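Side-chain contacts in D-glucosaminate-6-phosphate ammonia lyase (PDB 7LCE), which belongs to the fold type I superfamily of pyridoxal-phosphate-dependent enzymes and carries its cofactor covalently attached in the large domain: residues A78-A83 with M206-G211; A82-H87 with P185-A190; L311-Q316 with R361-H366; A277-A282 with L355-L360; A43-D48 with I246-M251. All blocks are in the same frame, centred on the assembly; numbering follows the deposited sequence.

Contact 1: residues A78-A83 with M206-G211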
# COMPACT_ATOMS: atom_id res chain seq x y z
N ALA A 78 19.28 -4.35 26.38
CA ALA A 78 17.97 -3.83 26.00
C ALA A 78 17.83 -2.35 26.36
O ALA A 78 17.34 -1.55 25.55
CB ALA A 78 16.87 -4.64 26.66
N ILE A 79 18.28 -1.97 27.55
CA ILE A 79 18.15 -0.58 27.98
C ILE A 79 19.06 0.33 27.17
O ILE A 79 18.67 1.42 26.75
CB ILE A 79 18.42 -0.45 29.49
CG1 ILE A 79 17.34 -1.18 30.29
CG2 ILE A 79 18.48 1.00 29.90
CD1 ILE A 79 17.62 -1.22 31.77
N ALA A 80 20.30 -0.12 26.92
CA ALA A 80 21.24 0.71 26.17
C ALA A 80 20.73 0.98 24.76
O ALA A 80 20.86 2.10 24.25
CB ALA A 80 22.61 0.05 26.13
N VAL A 81 20.13 -0.03 24.12
CA VAL A 81 19.55 0.17 22.79
C VAL A 81 18.39 1.15 22.87
O VAL A 81 18.28 2.08 22.06
CB VAL A 81 19.13 -1.17 22.18
CG1 VAL A 81 18.34 -0.95 20.90
CG2 VAL A 81 20.35 -2.03 21.90
N ALA A 82 17.50 0.96 23.85
CA ALA A 82 16.40 1.89 24.04
C ALA A 82 16.92 3.30 24.33
O ALA A 82 16.30 4.29 23.91
CB ALA A 82 15.49 1.42 25.18
N ALA A 83 18.04 3.41 25.04
CA ALA A 83 18.65 4.72 25.26
C ALA A 83 19.12 5.34 23.95
O ALA A 83 18.99 6.55 23.74
CB ALA A 83 19.81 4.60 26.25
N MET A 206 28.66 3.25 25.70
CA MET A 206 27.99 2.47 26.74
C MET A 206 28.53 1.04 26.72
O MET A 206 28.50 0.38 25.68
CB MET A 206 26.47 2.45 26.54
CG MET A 206 25.80 3.81 26.70
SD MET A 206 24.04 3.77 26.30
CE MET A 206 24.06 3.68 24.51
N VAL A 207 28.99 0.57 27.88
CA VAL A 207 29.53 -0.77 28.04
C VAL A 207 28.72 -1.51 29.10
O VAL A 207 28.39 -0.93 30.14
CB VAL A 207 31.03 -0.74 28.42
CG1 VAL A 207 31.61 -2.14 28.44
CG2 VAL A 207 31.80 0.14 27.44
N ILE A 208 28.40 -2.77 28.83
CA ILE A 208 27.52 -3.57 29.68
C ILE A 208 28.31 -4.72 30.29
O ILE A 208 29.02 -5.44 29.58
CB ILE A 208 26.31 -4.11 28.89
CG1 ILE A 208 25.43 -2.97 28.40
CG2 ILE A 208 25.51 -5.07 29.75
CD1 ILE A 208 25.79 -2.46 27.03
N TYR A 209 28.19 -4.87 31.61
CA TYR A 209 28.81 -5.97 32.35
C TYR A 209 27.74 -6.75 33.09
O TYR A 209 26.62 -6.27 33.30
CB TYR A 209 29.85 -5.46 33.34
CG TYR A 209 31.07 -4.82 32.72
CD1 TYR A 209 31.08 -3.48 32.35
CD2 TYR A 209 32.23 -5.56 32.51
CE1 TYR A 209 32.19 -2.90 31.79
CE2 TYR A 209 33.35 -4.99 31.94
CZ TYR A 209 33.33 -3.66 31.58
OH TYR A 209 34.44 -3.08 31.02
N SER A 210 28.09 -7.97 33.49
CA SER A 210 27.24 -8.81 34.32
C SER A 210 27.86 -8.95 35.70
O SER A 210 28.96 -9.49 35.83
CB SER A 210 27.04 -10.19 33.68
OG SER A 210 26.39 -11.07 34.58
N GLY A 211 27.16 -8.46 36.72
CA GLY A 211 27.70 -8.48 38.07
C GLY A 211 27.86 -9.88 38.62
O GLY A 211 28.80 -10.16 39.37

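Contact 2: residues A82-H87 with P185-A190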
# COMPACT_ATOMS: atom_id res chain seq x y z
N ALA A 82 17.50 0.96 23.85
CA ALA A 82 16.40 1.89 24.04
C ALA A 82 16.92 3.30 24.33
O ALA A 82 16.30 4.29 23.91
CB ALA A 82 15.49 1.42 25.18
N ALA A 83 18.04 3.41 25.04
CA ALA A 83 18.65 4.72 25.26
C ALA A 83 19.12 5.34 23.95
O ALA A 83 18.99 6.55 23.74
CB ALA A 83 19.81 4.60 26.25
N ALA A 84 19.68 4.52 23.06
CA ALA A 84 20.16 5.05 21.78
C ALA A 84 19.02 5.43 20.86
O ALA A 84 19.16 6.34 20.03
CB ALA A 84 21.08 4.03 21.10
N ILE A 85 17.88 4.75 20.97
CA ILE A 85 16.74 5.03 20.10
C ILE A 85 15.90 6.18 20.63
O ILE A 85 15.49 7.06 19.87
CB ILE A 85 15.90 3.76 19.91
CG1 ILE A 85 16.73 2.68 19.21
CG2 ILE A 85 14.64 4.06 19.12
CD1 ILE A 85 15.98 1.40 18.96
N THR A 86 15.65 6.21 21.94
CA THR A 86 14.78 7.22 22.53
C THR A 86 15.50 8.52 22.84
O THR A 86 14.84 9.56 22.97
CB THR A 86 14.13 6.69 23.81
OG1 THR A 86 15.15 6.38 24.76
CG2 THR A 86 13.30 5.45 23.52
N HIS A 87 16.82 8.49 22.98
CA HIS A 87 17.61 9.63 23.45
C HIS A 87 17.14 10.13 24.81
O HIS A 87 17.44 11.27 25.19
CB HIS A 87 17.60 10.78 22.44
CG HIS A 87 18.35 10.49 21.18
ND1 HIS A 87 17.83 9.70 20.17
CD2 HIS A 87 19.58 10.87 20.76
CE1 HIS A 87 18.71 9.61 19.19
NE2 HIS A 87 19.78 10.32 19.52
N PRO A 185 26.04 6.49 18.97
CA PRO A 185 26.61 5.86 20.16
C PRO A 185 27.09 4.45 19.86
O PRO A 185 26.46 3.71 19.10
CB PRO A 185 25.43 5.86 21.15
CG PRO A 185 24.23 5.81 20.28
CD PRO A 185 24.58 6.62 19.05
N LEU A 186 28.22 4.09 20.46
CA LEU A 186 28.77 2.75 20.34
C LEU A 186 28.47 1.97 21.61
O LEU A 186 28.79 2.42 22.72
CB LEU A 186 30.28 2.79 20.11
CG LEU A 186 30.97 1.42 20.17
CD1 LEU A 186 30.39 0.47 19.13
CD2 LEU A 186 32.47 1.55 20.00
N ILE A 187 27.85 0.80 21.45
CA ILE A 187 27.45 -0.05 22.57
C ILE A 187 28.34 -1.28 22.55
O ILE A 187 28.52 -1.91 21.50
CB ILE A 187 25.96 -0.43 22.48
CG1 ILE A 187 25.10 0.83 22.40
CG2 ILE A 187 25.55 -1.28 23.66
CD1 ILE A 187 23.63 0.56 22.28
N VAL A 188 28.89 -1.63 23.71
CA VAL A 188 29.78 -2.77 23.84
C VAL A 188 29.17 -3.75 24.83
O VAL A 188 28.84 -3.38 25.96
CB VAL A 188 31.19 -2.35 24.30
CG1 VAL A 188 32.02 -3.57 24.63
CG2 VAL A 188 31.87 -1.53 23.21
N ASP A 189 29.03 -5.00 24.39
CA ASP A 189 28.59 -6.08 25.26
C ASP A 189 29.83 -6.77 25.82
O ASP A 189 30.50 -7.52 25.11
CB ASP A 189 27.70 -7.05 24.50
CG ASP A 189 27.30 -8.27 25.32
OD1 ASP A 189 27.50 -8.27 26.55
OD2 ASP A 189 26.79 -9.24 24.72
N ALA A 190 30.12 -6.52 27.09
CA ALA A 190 31.25 -7.15 27.76
C ALA A 190 30.75 -7.86 29.01
O ALA A 190 31.25 -7.62 30.12
CB ALA A 190 32.32 -6.11 28.12

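Contact 3: residues L311-Q316 with R361-H366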
# COMPACT_ATOMS: atom_id res chain seq x y z
N LEU A 311 40.16 -48.51 34.72
CA LEU A 311 38.97 -48.19 35.51
C LEU A 311 37.77 -49.01 35.06
O LEU A 311 37.04 -49.55 35.90
CB LEU A 311 38.67 -46.70 35.42
CG LEU A 311 37.57 -46.17 36.34
CD1 LEU A 311 38.05 -46.09 37.77
CD2 LEU A 311 37.12 -44.80 35.87
N GLY A 312 37.57 -49.14 33.75
CA GLY A 312 36.38 -49.77 33.22
C GLY A 312 35.37 -48.81 32.65
O GLY A 312 34.35 -49.25 32.10
N LEU A 313 35.61 -47.50 32.76
CA LEU A 313 34.73 -46.47 32.24
C LEU A 313 35.56 -45.42 31.51
O LEU A 313 36.71 -45.16 31.87
CB LEU A 313 33.92 -45.78 33.35
CG LEU A 313 32.81 -46.49 34.14
CD1 LEU A 313 33.34 -47.61 35.02
CD2 LEU A 313 32.06 -45.47 34.97
N ASN A 314 34.97 -44.84 30.47
CA ASN A 314 35.62 -43.73 29.80
C ASN A 314 35.31 -42.42 30.53
O ASN A 314 34.47 -42.37 31.43
CB ASN A 314 35.18 -43.65 28.34
CG ASN A 314 33.68 -43.67 28.18
OD1 ASN A 314 33.00 -42.69 28.46
ND2 ASN A 314 33.15 -44.80 27.72
N ALA A 315 36.00 -41.35 30.13
CA ALA A 315 35.85 -40.07 30.81
C ALA A 315 34.41 -39.57 30.74
O ALA A 315 33.92 -38.94 31.69
CB ALA A 315 36.81 -39.05 30.23
N GLN A 316 33.73 -39.82 29.62
CA GLN A 316 32.32 -39.43 29.53
C GLN A 316 31.49 -40.14 30.58
O GLN A 316 30.64 -39.52 31.23
CB GLN A 316 31.78 -39.73 28.13
CG GLN A 316 32.42 -38.91 27.02
CD GLN A 316 31.63 -38.97 25.72
OE1 GLN A 316 30.60 -39.64 25.65
NE2 GLN A 316 32.11 -38.27 24.70
N ARG A 361 36.45 -41.95 44.06
CA ARG A 361 36.82 -43.24 44.62
C ARG A 361 35.63 -44.20 44.63
O ARG A 361 35.78 -45.38 44.32
CB ARG A 361 37.36 -43.05 46.04
CG ARG A 361 38.10 -44.25 46.60
CD ARG A 361 38.72 -43.94 47.96
NE ARG A 361 39.68 -42.85 47.92
CZ ARG A 361 39.46 -41.65 48.45
NH1 ARG A 361 38.32 -41.35 49.04
NH2 ARG A 361 40.43 -40.73 48.40
N GLU A 362 34.44 -43.69 44.98
CA GLU A 362 33.24 -44.53 44.97
C GLU A 362 32.91 -45.01 43.56
O GLU A 362 32.52 -46.17 43.38
CB GLU A 362 32.06 -43.76 45.56
CG GLU A 362 30.79 -44.60 45.68
CD GLU A 362 29.62 -43.80 46.23
OE1 GLU A 362 29.65 -42.56 46.17
OE2 GLU A 362 28.66 -44.43 46.73
N ILE A 363 33.06 -44.14 42.56
CA ILE A 363 32.81 -44.54 41.18
C ILE A 363 33.77 -45.64 40.77
O ILE A 363 33.41 -46.57 40.03
CB ILE A 363 32.91 -43.32 40.24
CG1 ILE A 363 31.72 -42.38 40.46
CG2 ILE A 363 32.97 -43.75 38.79
CD1 ILE A 363 31.90 -41.02 39.81
N ALA A 364 35.01 -45.58 41.26
CA ALA A 364 35.99 -46.60 40.93
C ALA A 364 35.63 -47.94 41.57
O ALA A 364 35.78 -48.99 40.93
CB ALA A 364 37.38 -46.16 41.37
N GLU A 365 35.18 -47.93 42.82
CA GLU A 365 34.81 -49.18 43.48
C GLU A 365 33.69 -49.88 42.74
O GLU A 365 33.72 -51.10 42.55
CB GLU A 365 34.41 -48.93 44.93
CG GLU A 365 35.55 -48.61 45.87
CD GLU A 365 35.07 -48.34 47.29
OE1 GLU A 365 33.84 -48.33 47.51
OE2 GLU A 365 35.92 -48.13 48.18
N HIS A 366 32.68 -49.12 42.31
CA HIS A 366 31.56 -49.70 41.58
C HIS A 366 31.90 -49.99 40.12
O HIS A 366 31.08 -50.57 39.41
CB HIS A 366 30.36 -48.76 41.67
CG HIS A 366 29.81 -48.62 43.05
ND1 HIS A 366 28.96 -47.60 43.42
CD2 HIS A 366 29.99 -49.38 44.16
CE1 HIS A 366 28.64 -47.73 44.70
NE2 HIS A 366 29.25 -48.81 45.17

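Contact 4: residues A277-A282 with L355-L360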
# COMPACT_ATOMS: atom_id res chain seq x y z
N ALA A 277 45.61 -33.58 43.48
CA ALA A 277 46.03 -34.29 42.28
C ALA A 277 46.63 -35.65 42.61
O ALA A 277 46.39 -36.63 41.89
CB ALA A 277 47.03 -33.44 41.49
N GLU A 278 47.41 -35.72 43.69
CA GLU A 278 47.99 -37.00 44.08
C GLU A 278 46.93 -37.98 44.56
O GLU A 278 47.02 -39.18 44.29
CB GLU A 278 49.06 -36.78 45.16
CG GLU A 278 50.32 -36.11 44.64
CD GLU A 278 51.35 -35.86 45.73
OE1 GLU A 278 51.53 -36.74 46.59
OE2 GLU A 278 51.98 -34.78 45.71
N ALA A 279 45.91 -37.48 45.26
CA ALA A 279 44.88 -38.37 45.79
C ALA A 279 44.10 -39.05 44.67
O ALA A 279 43.79 -40.24 44.75
CB ALA A 279 43.93 -37.59 46.70
N ILE A 280 43.78 -38.30 43.61
CA ILE A 280 43.08 -38.89 42.47
C ILE A 280 43.97 -39.89 41.75
O ILE A 280 43.50 -40.93 41.26
CB ILE A 280 42.57 -37.78 41.53
CG1 ILE A 280 41.64 -36.82 42.28
CG2 ILE A 280 41.85 -38.38 40.33
CD1 ILE A 280 41.29 -35.57 41.50
N SER A 281 45.28 -39.61 41.68
CA SER A 281 46.19 -40.52 40.99
C SER A 281 46.33 -41.85 41.73
O SER A 281 46.66 -42.87 41.11
CB SER A 281 47.56 -39.86 40.83
OG SER A 281 47.43 -38.61 40.18
N ALA A 282 46.12 -41.86 43.05
CA ALA A 282 46.14 -43.11 43.80
C ALA A 282 45.00 -44.03 43.39
O ALA A 282 45.12 -45.26 43.50
CB ALA A 282 46.07 -42.82 45.30
N LEU A 355 35.30 -34.01 48.82
CA LEU A 355 34.10 -34.74 48.41
C LEU A 355 34.23 -35.26 46.99
O LEU A 355 33.78 -36.37 46.68
CB LEU A 355 32.88 -33.84 48.55
CG LEU A 355 32.60 -33.34 49.97
CD1 LEU A 355 31.44 -32.35 49.98
CD2 LEU A 355 32.31 -34.51 50.89
N ILE A 356 34.86 -34.48 46.10
CA ILE A 356 35.02 -34.91 44.71
C ILE A 356 35.90 -36.15 44.63
O ILE A 356 35.63 -37.08 43.86
CB ILE A 356 35.57 -33.76 43.85
CG1 ILE A 356 34.61 -32.57 43.86
CG2 ILE A 356 35.80 -34.23 42.42
CD1 ILE A 356 35.08 -31.40 43.03
N VAL A 357 36.98 -36.19 45.43
CA VAL A 357 37.84 -37.36 45.43
C VAL A 357 37.09 -38.57 45.96
O VAL A 357 37.27 -39.70 45.47
CB VAL A 357 39.12 -37.08 46.25
CG1 VAL A 357 40.09 -38.23 46.12
CG2 VAL A 357 39.77 -35.78 45.79
N ALA A 358 36.25 -38.37 46.97
CA ALA A 358 35.47 -39.48 47.52
C ALA A 358 34.50 -40.04 46.49
O ALA A 358 34.36 -41.26 46.36
CB ALA A 358 34.73 -39.03 48.78
N ARG A 359 33.81 -39.16 45.76
CA ARG A 359 32.90 -39.64 44.72
C ARG A 359 33.67 -40.34 43.61
O ARG A 359 33.21 -41.35 43.07
CB ARG A 359 32.08 -38.48 44.15
CG ARG A 359 31.11 -38.89 43.05
CD ARG A 359 29.91 -39.62 43.64
NE ARG A 359 28.96 -40.05 42.62
CZ ARG A 359 28.80 -41.31 42.23
NH1 ARG A 359 29.50 -42.29 42.78
NH2 ARG A 359 27.91 -41.59 41.28
N LEU A 360 34.85 -39.82 43.26
CA LEU A 360 35.69 -40.49 42.27
C LEU A 360 36.12 -41.86 42.77
O LEU A 360 36.16 -42.82 42.00
CB LEU A 360 36.91 -39.63 41.93
CG LEU A 360 36.68 -38.40 41.05
CD1 LEU A 360 37.98 -37.61 40.91
CD2 LEU A 360 36.15 -38.82 39.69

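Contact 5: residues A43-D48 with I246-M251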
# COMPACT_ATOMS: atom_id res chain seq x y z
N ALA A 43 15.94 -2.06 55.07
CA ALA A 43 15.78 -0.63 55.28
C ALA A 43 15.28 0.03 54.01
O ALA A 43 15.50 -0.47 52.90
CB ALA A 43 17.10 0.02 55.72
N PHE A 44 14.61 1.17 54.18
CA PHE A 44 14.12 1.95 53.06
C PHE A 44 15.16 2.98 52.62
O PHE A 44 16.07 3.34 53.38
CB PHE A 44 12.81 2.67 53.42
CG PHE A 44 11.64 1.75 53.60
CD1 PHE A 44 10.91 1.32 52.51
CD2 PHE A 44 11.26 1.33 54.86
CE1 PHE A 44 9.82 0.47 52.67
CE2 PHE A 44 10.17 0.49 55.03
CZ PHE A 44 9.46 0.06 53.93
N VAL A 45 15.02 3.44 51.38
CA VAL A 45 15.96 4.41 50.82
C VAL A 45 15.25 5.16 49.70
O VAL A 45 14.37 4.61 49.03
CB VAL A 45 17.25 3.71 50.32
CG1 VAL A 45 16.94 2.76 49.17
CG2 VAL A 45 18.29 4.74 49.91
N GLU A 46 15.62 6.42 49.51
CA GLU A 46 15.13 7.20 48.38
C GLU A 46 15.79 6.68 47.10
O GLU A 46 16.99 6.87 46.90
CB GLU A 46 15.43 8.68 48.60
CG GLU A 46 14.87 9.24 49.90
CD GLU A 46 15.23 10.69 50.11
OE1 GLU A 46 16.36 11.08 49.78
OE2 GLU A 46 14.37 11.45 50.61
N ILE A 47 14.99 6.02 46.26
CA ILE A 47 15.56 5.30 45.12
C ILE A 47 16.27 6.25 44.17
O ILE A 47 17.33 5.92 43.62
CB ILE A 47 14.45 4.50 44.39
CG1 ILE A 47 13.97 3.35 45.27
CG2 ILE A 47 14.96 3.98 43.06
CD1 ILE A 47 14.92 2.18 45.30
N ASP A 48 15.72 7.45 43.97
CA ASP A 48 16.36 8.41 43.06
C ASP A 48 17.78 8.73 43.51
O ASP A 48 18.69 8.86 42.68
CB ASP A 48 15.53 9.69 42.97
CG ASP A 48 15.36 10.38 44.31
OD1 ASP A 48 15.37 9.68 45.35
OD2 ASP A 48 15.22 11.62 44.33
N ILE A 246 15.75 -4.45 39.22
CA ILE A 246 16.67 -4.85 40.27
C ILE A 246 16.38 -3.99 41.49
O ILE A 246 16.24 -2.76 41.36
CB ILE A 246 18.14 -4.74 39.83
CG1 ILE A 246 19.08 -5.06 41.00
CG2 ILE A 246 18.45 -3.36 39.26
CD1 ILE A 246 20.54 -5.13 40.61
N GLY A 247 16.26 -4.61 42.65
CA GLY A 247 15.89 -3.91 43.85
C GLY A 247 17.06 -3.23 44.53
O GLY A 247 18.21 -3.33 44.10
N LYS A 248 16.74 -2.51 45.61
CA LYS A 248 17.77 -1.82 46.37
C LYS A 248 18.76 -2.80 46.99
O LYS A 248 19.93 -2.45 47.19
CB LYS A 248 17.13 -0.96 47.46
CG LYS A 248 16.07 -1.69 48.28
CD LYS A 248 15.52 -0.80 49.38
CE LYS A 248 14.41 -1.51 50.15
NZ LYS A 248 14.81 -2.88 50.59
N GLU A 249 18.32 -4.02 47.29
CA GLU A 249 19.20 -4.96 47.98
C GLU A 249 20.33 -5.42 47.06
O GLU A 249 21.49 -5.49 47.49
CB GLU A 249 18.39 -6.15 48.51
CG GLU A 249 17.85 -7.12 47.46
CD GLU A 249 16.63 -6.59 46.73
OE1 GLU A 249 16.09 -5.54 47.13
OE2 GLU A 249 16.22 -7.23 45.74
N ASN A 250 20.02 -5.74 45.80
CA ASN A 250 21.05 -6.18 44.87
C ASN A 250 21.82 -5.02 44.24
O ASN A 250 22.96 -5.22 43.81
CB ASN A 250 20.43 -7.05 43.77
CG ASN A 250 20.07 -8.44 44.27
OD1 ASN A 250 20.00 -8.68 45.48
ND2 ASN A 250 19.84 -9.36 43.35
N MET A 251 21.23 -3.83 44.19
CA MET A 251 22.00 -2.65 43.81
C MET A 251 23.15 -2.44 44.78
O MET A 251 24.31 -2.26 44.37
CB MET A 251 21.09 -1.41 43.79
CG MET A 251 20.18 -1.33 42.59
SD MET A 251 19.04 0.07 42.70
CE MET A 251 20.17 1.45 42.57

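Contact 1: residues A78-A83 with M206-G211
A80 and A83 of helix 73-86 face M206 and I208 of strand 206-210, where the helix lies on the seven-stranded mixed sheet of a fold type I pyridoxal-phosphate enzyme. The helix runs nearly antiparallel to the strand (165°), their axes 9.6 Å apart at closest. The methionine thioether reaches across that interval: M206 SD sits 4.0 Å from A80 CB and 4.3 Å from A83 CB, so one sulfur meets methyls a helical turn apart. M206 holds CG beside its own backbone N and extends through CG to SD. A bend at chi3 (-75°) then carries the terminal methyl alongside the helix, where M206 CE approaches A80 O at 3.6 Å. I208 CD1 reaches the same alanine methyl from farther along the strand, 4.2 Å from A80 CB. The A80 methyl thus meets both a thioether and a branched aliphatic chain. No hydrogen bond crosses between the segments; the side chains meet by apolar contact, with M206 CE also near A80 O.

Around this first shell, I187 of the adjacent strand touches A80, M206 and I208, while I223 on the other neighbouring strand packs against M206 and I208. C233 of helix 227-234 meets both A83 and M206. Main-chain bonds fix the strand in place: M206 pairs with L186 and V188, and I208 with V188 and A190. V207, facing away from the helix, bonds through its backbone to T224. At the end of the strand, S210 OG hydrogen-bonds OP2, a phosphate oxygen of the modified residue at position 213.

Contact 2: residues A82-H87 with P185-A190
A84 presents its methyl group to P185 and I187, and everything that passes directly between the two segments is apolar. The closer touch is at a corner of the pyrrolidine ring: P185 CG comes within 3.7 Å of A84 CB, whereas the ring's CB and CD stand farther back. I187 adds a looser approach, its CD1 lying 4.5 Å from A84 CB. There CD1 is anti to CA (chi2 179°), so the chain is extended and carries its terminal methyl toward the helix. A155 of strand 153-159 packs on the same alanine, so A84 rests across more than one strand.

The fold here is the open alpha/beta sheet of the large domain: helix 73-86 covers one face, and L186 and V188 point to the other, where helix 172-181 meets them. Strand 186-189 is central in the sheet. Its backbone bonds link L186 and V188 to M206 on one side, and I187 to L156 and Y158 on the other. At its far end D189 OD2 lies close to N1 of the modified residue at position 213, the place an aspartate takes beside the cofactor ring in this superfamily.

Hydrogen bonds within the first segment finish the helix. A82 O accepts from T86 N (2.8 Å) and from the side-chain hydroxyl T86 OG1, the two donors arriving from opposite faces of the carbonyl plane. T86 OG1 also bonds to G88 N and Q236 NE2. H87 then leaves the helix with positive phi, and its ring meets that of W229 with the planes about 50° apart.

Contact 3: residues L311-Q316 with R361-H366
In the C-terminal lobe, the end of helix 308-311 and the turn after it pack on the last turns of helix 352-365, L311 against A364 and L313 against I363. L311 CD1 is 3.7 Å from A364 CB and 3.8 Å from A364 CA, so the methyl rests on the helix backbone as well as on the short side chain. The base of L311 passes alongside the helix; its CG lies anti to the backbone N (chi1 -172°), and the branch at the end brings CD1 over to A364. L313 makes the looser touch, its CD2 standing 4.3 Å from I363 CG2. Two leucines thus meet two consecutive residues of one helix, by apolar contact, chiefly methyl to methyl.

Between the leucines, G312, the first residue past helix 308-311, has a positive phi (104°) and turns the chain. Two residues on, N314 is the N-cap of helix 315-324: its OD1 accepts a hydrogen bond from D317 N, covering an amide of the first turn.

This new helix shares the apolar filling, V318 lying on L311 and L322 on I363, with Q321 beside both L313 and I363. L311 also touches V306 of strand 300-306, in the lobe's three-stranded antiparallel sheet. I283 lies against A364. H366 N bonds to E362 O at 3.1 Å, and the same carbonyl oxygen lies 3.6 Å above the H366 ring plane, displaced toward its rim.

Contact 4: residues A277-A282 with L355-L360
I280 reaches from helix 270-282 to V357 and L360 of helix 352-365, and each carbon beyond its CB has a partner there. CG1, beside the backbone N (chi1 -58°), comes within 4.1 Å of V357 CG2 and 4.0 Å of L360 CD1. The branch methyl I280 CG2 is also 4.0 Å from L360 CD1, and the tip, I280 CD1, ends 3.9 Å from that same methyl. One leucine methyl therefore nestles against three carbons of the isoleucine, the two chains meeting at a slant.

The segments are nearly parallel, 8° apart, with axes 10.0 Å from each other: two helices side by side against the antiparallel sheet of the C-terminal lobe. L286 of strand 286-292 packs on both I280 and L360, and F341 of strand 340-343 on L360. V357 splits its methyls between two neighbours, CG2 going to I280 and CG1 to A279, whose CB is 3.9 Å from V357 CG1 toward the outer margin. On the far flank of helix 270-282, S281 OG and S281 N bond to A277 O from opposite faces of its carbonyl plane; the hydroxyl also hydrogen-bonds A288 N, tying the helix to the sheet edge.

Contact 5: residues A43-D48 with I246-M251
A43, V45 and I47 flank K248 where an extended piece of chain, 43-46, passes the first turn of helix 248-262. E46 is the N-cap residue of helix 47-62 and G247 that of helix 248-262, so two helices begin close together; the CA atoms of I47 and K248 are 7.6 Å apart.

K248 carries most of the contact from its side. Its CG stands between the backbone N and carbonyl carbon (chi1 48°), and the chain then runs straight until a bend at chi4. V45 and K248 pass in opposite directions, with V45 CG1 lying 3.8 Å from K248 CD and 4.1 Å from K248 CB. I47 CD1 approaches the base of the lysine, 4.4 Å from K248 CB. A43 O lies beside the outer part of the chain, nearest K248 CE at 3.1 Å.

The ammonium itself goes to the end of helix 31-41: K248 NZ hydrogen-bonds A40 O and, weakly, A41 O, a position where its charge probably suits the carbonyl end of the helix. A weak bond to S27 O of the second subunit adds to these. Y6 of that subunit packs on V45 and K248, its Y330 OH bonds E46 OE2, and its T219 OG1 bonds E249 OE2. The contact lies within one chain at the boundary with a second subunit, consistent with the interface of fold type I enzymes, commonly dimers or larger assemblies.

Overall arrangement
The five contacts fall into two groups. Contacts 1 and 2, with centres 7 Å apart, share helix 73-86 and reach neighbouring strands 206-210 and 186-189 of the large-domain sheet, which also hold residues beside the modified residue at position 213. Contact 5 lies about 20 Å from contact 1, centre to centre; along the chain it encloses both, closing a loop of nearly 200 residues at the subunit interface. Contacts 4 and 3 come later and interleave in sequence, both using helix 352-365, with centres 12 Å apart. They lie in the C-terminal lobe, their centres about 43 to 51 Å from those of contacts 1 and 2, consistent with separate cores for the cofactor domain and the lobe.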